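Local coordinates for aldehyde dehydrogenase 12 (Zea mays, PDB 6D97), which oxidises L-glutamate gamma-semialdehyde to glutamate with NAD+ as the last enzyme of proline catabolism in plants, at the interface of chains A and B and the interface of chains A and C. Numbering follows the deposited sequence. Chains: chain A/B/C, Aldehyde dehydrogenase 12.

Contact 1: the interface of chains A and B. Residues chain A 478, 481-483, 486; chain B 187, 528.
Strand 526-533 of chain B, beside strand 180-187, belongs to the oligomerisation part typical of the aldehyde dehydrogenase family, and B:Arg528 reaches from it into the turn between helix 471-479 and strand 485-488 of chain A. CG of B:Arg528 stands anti to the backbone N (chi1 -171°), and the extended chain beyond it carries the guanidinium in among backbone carbonyl and hydroxyl oxygens. B:Arg528 NH1 donates to the backbone oxygen A:Leu478 O at 2.8 Å, a partner in the guanidinium plane. B:Arg528 NH2 is shared by two hydroxyls: A:Thr486 OG1, 2.9 Å away and also in plane, and A:Ser481 OG, 2.8 Å away and tilted 17° out of the guanidinium plane. B:Arg528 NE gives its hydrogen to A:Asn483 O at 2.9 Å, coming from above the carbonyl plane. Each hydroxyl also donates to a carbonyl that the arginine grips: A:Ser481 OG to A:Leu478 O from the face opposite to NH1, and A:Thr486 OG1 to A:Asn483 O from the face opposite to NE. Bonds at every guanidinium nitrogen thus fix its rotation. The peptide carbon A:Val482 C lies over one guanidinium face near its rim. On the chain B side the indole of B:Trp187 receives B:Arg528 CD 3.7 Å above the middle of its ring, while its NE1 makes a weak hydrogen bond of 3.0 Å to A:Ser481 O.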
loop_
_atom_site.group_PDB
_atom_site.type_symbol
_atom_site.label_atom_id
_atom_site.label_comp_id
_atom_site.label_asym_id
_atom_site.label_seq_id
_atom_site.Cartn_x
_atom_site.Cartn_y
_atom_site.Cartn_z
ATOM N N LEU A 478 15.759 16.816 -12.056
ATOM C CA LEU A 478 15.385 15.584 -11.365
ATOM C C LEU A 478 15.174 14.444 -12.350
ATOM O O LEU A 478 15.678 13.334 -12.151
ATOM C CB LEU A 478 14.123 15.808 -10.532
ATOM C CG LEU A 478 14.252 16.618 -9.244
ATOM C CD1 LEU A 478 12.891 17.124 -8.802
ATOM C CD2 LEU A 478 14.874 15.770 -8.159
ATOM N N SER A 481 18.576 12.804 -13.579
ATOM C CA SER A 481 19.546 12.503 -12.533
ATOM C C SER A 481 19.080 11.238 -11.819
ATOM O O SER A 481 17.992 10.720 -12.089
ATOM C CB SER A 481 19.714 13.685 -11.572
ATOM O OG SER A 481 18.494 14.010 -10.928
ATOM N N VAL A 482 19.898 10.749 -10.882
ATOM C CA VAL A 482 19.700 9.419 -10.307
ATOM C C VAL A 482 19.689 9.428 -8.778
ATOM O O VAL A 482 18.934 8.666 -8.160
ATOM C CB VAL A 482 20.780 8.447 -10.831
ATOM C CG1 VAL A 482 20.728 7.114 -10.096
ATOM C CG2 VAL A 482 20.628 8.227 -12.329
ATOM N N ASN A 483 20.497 10.305 -8.166
ATOM C CA ASN A 483 20.939 10.152 -6.775
ATOM C C ASN A 483 19.804 9.792 -5.821
ATOM O O ASN A 483 18.735 10.403 -5.844
ATOM C CB ASN A 483 21.629 11.434 -6.312
ATOM C CG ASN A 483 23.003 11.593 -6.913
ATOM O OD1 ASN A 483 23.262 11.153 -8.035
ATOM N ND2 ASN A 483 23.902 12.208 -6.161
ATOM N N THR A 486 17.776 12.884 -3.033
ATOM C CA THR A 486 17.916 14.180 -3.676
ATOM C C THR A 486 16.937 15.170 -3.062
ATOM O O THR A 486 15.740 14.885 -2.957
ATOM C CB THR A 486 17.673 14.064 -5.181
ATOM O OG1 THR A 486 18.615 13.143 -5.745
ATOM C CG2 THR A 486 17.835 15.420 -5.844
ATOM N N TRP B 187 12.654 4.297 -9.492
ATOM C CA TRP B 187 13.521 4.777 -10.558
ATOM C C TRP B 187 14.052 3.617 -11.387
ATOM O O TRP B 187 14.354 2.553 -10.837
ATOM C CB TRP B 187 14.701 5.556 -9.977
ATOM C CG TRP B 187 14.999 6.834 -10.693
ATOM C CD1 TRP B 187 16.124 7.136 -11.399
ATOM C CD2 TRP B 187 14.153 7.989 -10.770
ATOM N NE1 TRP B 187 16.037 8.407 -11.910
ATOM C CE2 TRP B 187 14.836 8.953 -11.538
ATOM C CE3 TRP B 187 12.890 8.302 -10.262
ATOM C CZ2 TRP B 187 14.297 10.209 -11.812
ATOM C CZ3 TRP B 187 12.356 9.546 -10.535
ATOM C CH2 TRP B 187 13.059 10.487 -11.299
ATOM N N ARG B 528 14.128 5.826 -5.298
ATOM C CA ARG B 528 14.738 7.147 -5.280
ATOM C C ARG B 528 13.882 8.065 -4.426
ATOM O O ARG B 528 12.680 8.208 -4.672
ATOM C CB ARG B 528 14.904 7.752 -6.676
ATOM C CG ARG B 528 15.742 9.024 -6.621
ATOM C CD ARG B 528 15.829 9.777 -7.935
ATOM N NE ARG B 528 16.716 10.934 -7.796
ATOM C CZ ARG B 528 16.928 11.845 -8.741
ATOM N NH1 ARG B 528 16.314 11.748 -9.910
ATOM N NH2 ARG B 528 17.752 12.860 -8.518
#

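Contact 2: the interface of chains A and C. Residues chain A 158, 160, 163; chain C 158, 160, 163.
A:Gln163 and C:Gln163 lay their side-chain amides on each other where chains A and C meet about a two-fold axis, each residue opening the short helix 163-167 of its subunit. This is the tight part of the contact. The two amides arrive from opposite directions and stack almost parallel, their planes 6° apart and the carbonyl carbons A:Gln163 CD and C:Gln163 CD separated by 3.3 Å. The C-N bonds run antiparallel while both carbonyl oxygens lean the same way along the axis; A:Gln163 OE1 lies 3.3 Å from C:Gln163 NE2, and the reverse pair likewise. A bend at chi2 (-65°) swings each amide across the axis toward the turn that follows helix 142-157 in the other chain. There A:Gln163 NE2 donates to the backbone oxygen C:Asn158 O at 2.7 Å, and its two-fold twin runs from C:Gln163 NE2 to A:Asn158 O. Each bond is fairly straight, 160° at the hydrogen, lies in the amide plane and uses a lone pair in the carbonyl plane. Stack and bonds together fix the rotation of both amides and orient their ends. Away from this core the contact is loose, and the cysteines hide little surface. At this margin two oxygens, A:Cys160 O and C:Asn158 OD1, face each other without a bond at 3.7 Å.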
loop_
_atom_site.group_PDB
_atom_site.type_symbol
_atom_site.label_atom_id
_atom_site.label_comp_id
_atom_site.label_asym_id
_atom_site.label_seq_id
_atom_site.Cartn_x
_atom_site.Cartn_y
_atom_site.Cartn_z
ATOM N N ASN A 158 9.457 5.227 16.468
ATOM C CA ASN A 158 8.621 4.804 15.350
ATOM C C ASN A 158 8.262 3.327 15.402
ATOM O O ASN A 158 7.380 2.896 14.651
ATOM C CB ASN A 158 9.313 5.109 14.020
ATOM C CG ASN A 158 9.387 6.592 13.730
ATOM O OD1 ASN A 158 8.669 7.393 14.329
ATOM N ND2 ASN A 158 10.253 6.967 12.798
ATOM N N CYS A 160 7.504 1.387 18.353
ATOM C CA CYS A 160 6.895 0.992 19.611
ATOM C C CYS A 160 5.568 0.285 19.348
ATOM O O CYS A 160 5.037 0.295 18.233
ATOM C CB CYS A 160 6.676 2.210 20.509
ATOM S SG CYS A 160 8.158 3.177 20.876
ATOM N N GLN A 163 4.184 -1.512 15.955
ATOM C CA GLN A 163 4.779 -1.066 14.697
ATOM C C GLN A 163 5.816 -2.040 14.146
ATOM O O GLN A 163 6.054 -2.044 12.934
ATOM C CB GLN A 163 5.389 0.329 14.862
ATOM C CG GLN A 163 4.347 1.442 15.028
ATOM C CD GLN A 163 3.466 1.643 13.792
ATOM O OE1 GLN A 163 3.696 1.049 12.737
ATOM N NE2 GLN A 163 2.451 2.490 13.927
ATOM N N ASN C 158 1.534 3.152 19.382
ATOM C CA ASN C 158 1.584 2.976 17.935
ATOM C C ASN C 158 1.728 4.289 17.180
ATOM O O ASN C 158 2.010 4.264 15.977
ATOM C CB ASN C 158 0.334 2.245 17.442
ATOM C CG ASN C 158 0.301 0.794 17.871
ATOM O OD1 ASN C 158 1.322 0.224 18.257
ATOM N ND2 ASN C 158 -0.873 0.184 17.795
ATOM N N CYS C 160 3.695 7.151 18.174
ATOM C CA CYS C 160 4.826 7.944 18.620
ATOM C C CYS C 160 5.708 8.311 17.429
ATOM O O CYS C 160 5.558 7.783 16.323
ATOM C CB CYS C 160 5.641 7.181 19.664
ATOM S SG CYS C 160 4.718 6.639 21.121
ATOM N N GLN C 163 4.830 8.383 13.444
ATOM C CA GLN C 163 3.716 7.543 13.011
ATOM C C GLN C 163 2.433 8.329 12.759
ATOM O O GLN C 163 1.587 7.869 11.986
ATOM C CB GLN C 163 3.469 6.423 14.027
ATOM C CG GLN C 163 4.567 5.354 14.046
ATOM C CD GLN C 163 4.670 4.559 12.742
ATOM O OE1 GLN C 163 3.840 4.696 11.841
ATOM N NE2 GLN C 163 5.696 3.721 12.644
#

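Contact 3: the interface of chains A and C. Residues chain A 160-162, 166; chain C 154, 157-158, 499.
The carboxylate of A:Asp162 meets two flat amides of chain C at its OD2 edge: that of C:Gln499 lies nearly coplanar with it (10° apart), that of C:Asn158 is turned 51° away. Behind it, within chain A, the ring of A:Phe166 has A:Asp162 O over one face, toward the rim. In this aldehyde dehydrogenase family member the turn ahead of helix 163-167 thereby docks on the end of helix 142-157 of the other subunit. OD2 accepts on both lone pairs: C:Gln499 NE2 comes to the syn side of A:Asp162 OD2 at 2.6 Å, C:Asn158 ND2 to its anti side at 3.0 Å. Each donor has OD2 in its amide plane, which sets the turn of both amides. C:Gln499 gets there with CG between its backbone N and carbonyl carbon (chi1 76°) and a further bend at chi2. The other end of the C:Asn158 amide takes a nearly straight bond from the backbone, A:Asp162 N to C:Asn158 OD1, at 2.6 Å. A leucine in place of C:Asn158 would probably leave A:Asp162 N without this acceptor and its carboxylate with one donor fewer. A:Gly161 CA packs 4.0 Å from C:Glu157 CB, and A:Cys160 CB rests 3.4 Å from C:Glu157 O. C:Lys154 NZ, 3.8 Å from C:Glu157 OE2 in a same-chain salt bridge, may partly balance the charge of that carboxylate.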
loop_
_atom_site.group_PDB
_atom_site.type_symbol
_atom_site.label_atom_id
_atom_site.label_comp_id
_atom_site.label_asym_id
_atom_site.label_seq_id
_atom_site.Cartn_x
_atom_site.Cartn_y
_atom_site.Cartn_z
ATOM N N CYS A 160 7.504 1.387 18.353
ATOM C CA CYS A 160 6.895 0.992 19.611
ATOM C C CYS A 160 5.568 0.285 19.348
ATOM O O CYS A 160 5.037 0.295 18.233
ATOM C CB CYS A 160 6.676 2.210 20.509
ATOM S SG CYS A 160 8.158 3.177 20.876
ATOM N N GLY A 161 5.033 -0.331 20.399
ATOM C CA GLY A 161 3.735 -0.983 20.307
ATOM C C GLY A 161 3.699 -2.047 19.227
ATOM O O GLY A 161 4.485 -3.001 19.229
ATOM N N ASP A 162 2.772 -1.881 18.286
ATOM C CA ASP A 162 2.546 -2.848 17.219
ATOM C C ASP A 162 3.353 -2.557 15.961
ATOM O O ASP A 162 3.219 -3.294 14.977
ATOM C CB ASP A 162 1.056 -2.894 16.848
ATOM C CG ASP A 162 0.181 -3.437 17.962
ATOM O OD1 ASP A 162 0.420 -4.575 18.419
ATOM O OD2 ASP A 162 -0.752 -2.720 18.379
ATOM N N PHE A 166 3.636 -4.584 12.565
ATOM C CA PHE A 166 3.133 -4.042 11.308
ATOM C C PHE A 166 4.154 -4.120 10.179
ATOM O O PHE A 166 3.761 -4.084 9.009
ATOM C CB PHE A 166 2.687 -2.593 11.501
ATOM C CG PHE A 166 1.419 -2.443 12.293
ATOM C CD1 PHE A 166 0.573 -3.522 12.494
ATOM C CD2 PHE A 166 1.066 -1.210 12.821
ATOM C CE1 PHE A 166 -0.599 -3.375 13.217
ATOM C CE2 PHE A 166 -0.099 -1.056 13.546
ATOM C CZ PHE A 166 -0.934 -2.141 13.746
ATOM N N LYS C 154 -1.302 0.904 24.565
ATOM C CA LYS C 154 -0.662 0.351 23.374
ATOM C C LYS C 154 -0.991 1.172 22.133
ATOM O O LYS C 154 -0.118 1.401 21.288
ATOM C CB LYS C 154 -1.085 -1.106 23.184
ATOM C CG LYS C 154 -0.228 -2.106 23.950
ATOM C CD LYS C 154 1.133 -2.266 23.287
ATOM C CE LYS C 154 2.086 -3.084 24.140
ATOM N NZ LYS C 154 2.510 -2.355 25.364
ATOM N N GLU C 157 1.171 4.040 21.964
ATOM C CA GLU C 157 2.516 3.628 21.577
ATOM C C GLU C 157 2.638 3.458 20.069
ATOM O O GLU C 157 3.730 3.624 19.519
ATOM C CB GLU C 157 2.912 2.335 22.292
ATOM C CG GLU C 157 3.498 2.549 23.676
ATOM C CD GLU C 157 4.251 1.333 24.186
ATOM O OE1 GLU C 157 4.743 1.374 25.335
ATOM O OE2 GLU C 157 4.356 0.340 23.434
ATOM N N ASN C 158 1.534 3.152 19.382
ATOM C CA ASN C 158 1.584 2.976 17.935
ATOM C C ASN C 158 1.728 4.289 17.180
ATOM O O ASN C 158 2.010 4.264 15.977
ATOM C CB ASN C 158 0.334 2.245 17.442
ATOM C CG ASN C 158 0.301 0.794 17.871
ATOM O OD1 ASN C 158 1.322 0.224 18.257
ATOM N ND2 ASN C 158 -0.873 0.184 17.795
ATOM N N GLN C 499 -5.948 -3.199 19.728
ATOM C CA GLN C 499 -5.635 -2.104 18.821
ATOM C C GLN C 499 -4.840 -2.543 17.599
ATOM O O GLN C 499 -4.666 -1.737 16.679
ATOM C CB GLN C 499 -4.858 -1.019 19.567
ATOM C CG GLN C 499 -3.395 -1.367 19.815
ATOM C CD GLN C 499 -3.206 -2.573 20.727
ATOM O OE1 GLN C 499 -3.911 -2.736 21.723
ATOM N NE2 GLN C 499 -2.251 -3.427 20.382
#

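Contacts 2 and 3 form one continuous patch between chains A and C: their C-alpha centres are about 6 Å apart and they share A:Cys160 and C:Asn158, whose backbone oxygen serves contact 2 and whose side chain serves contact 3. Contact 1 joins chain A to chain B instead, with its C-alpha centre about 29 Å from contact 2 and 33 Å from contact 3. Chain A thus uses separate surfaces for two neighbours. Both interfaces are two-fold symmetric, as suits the four-copy deposited assembly; contact 1 probably belongs to the dimer typical of the family, and the A-C interface probably brings dimers together.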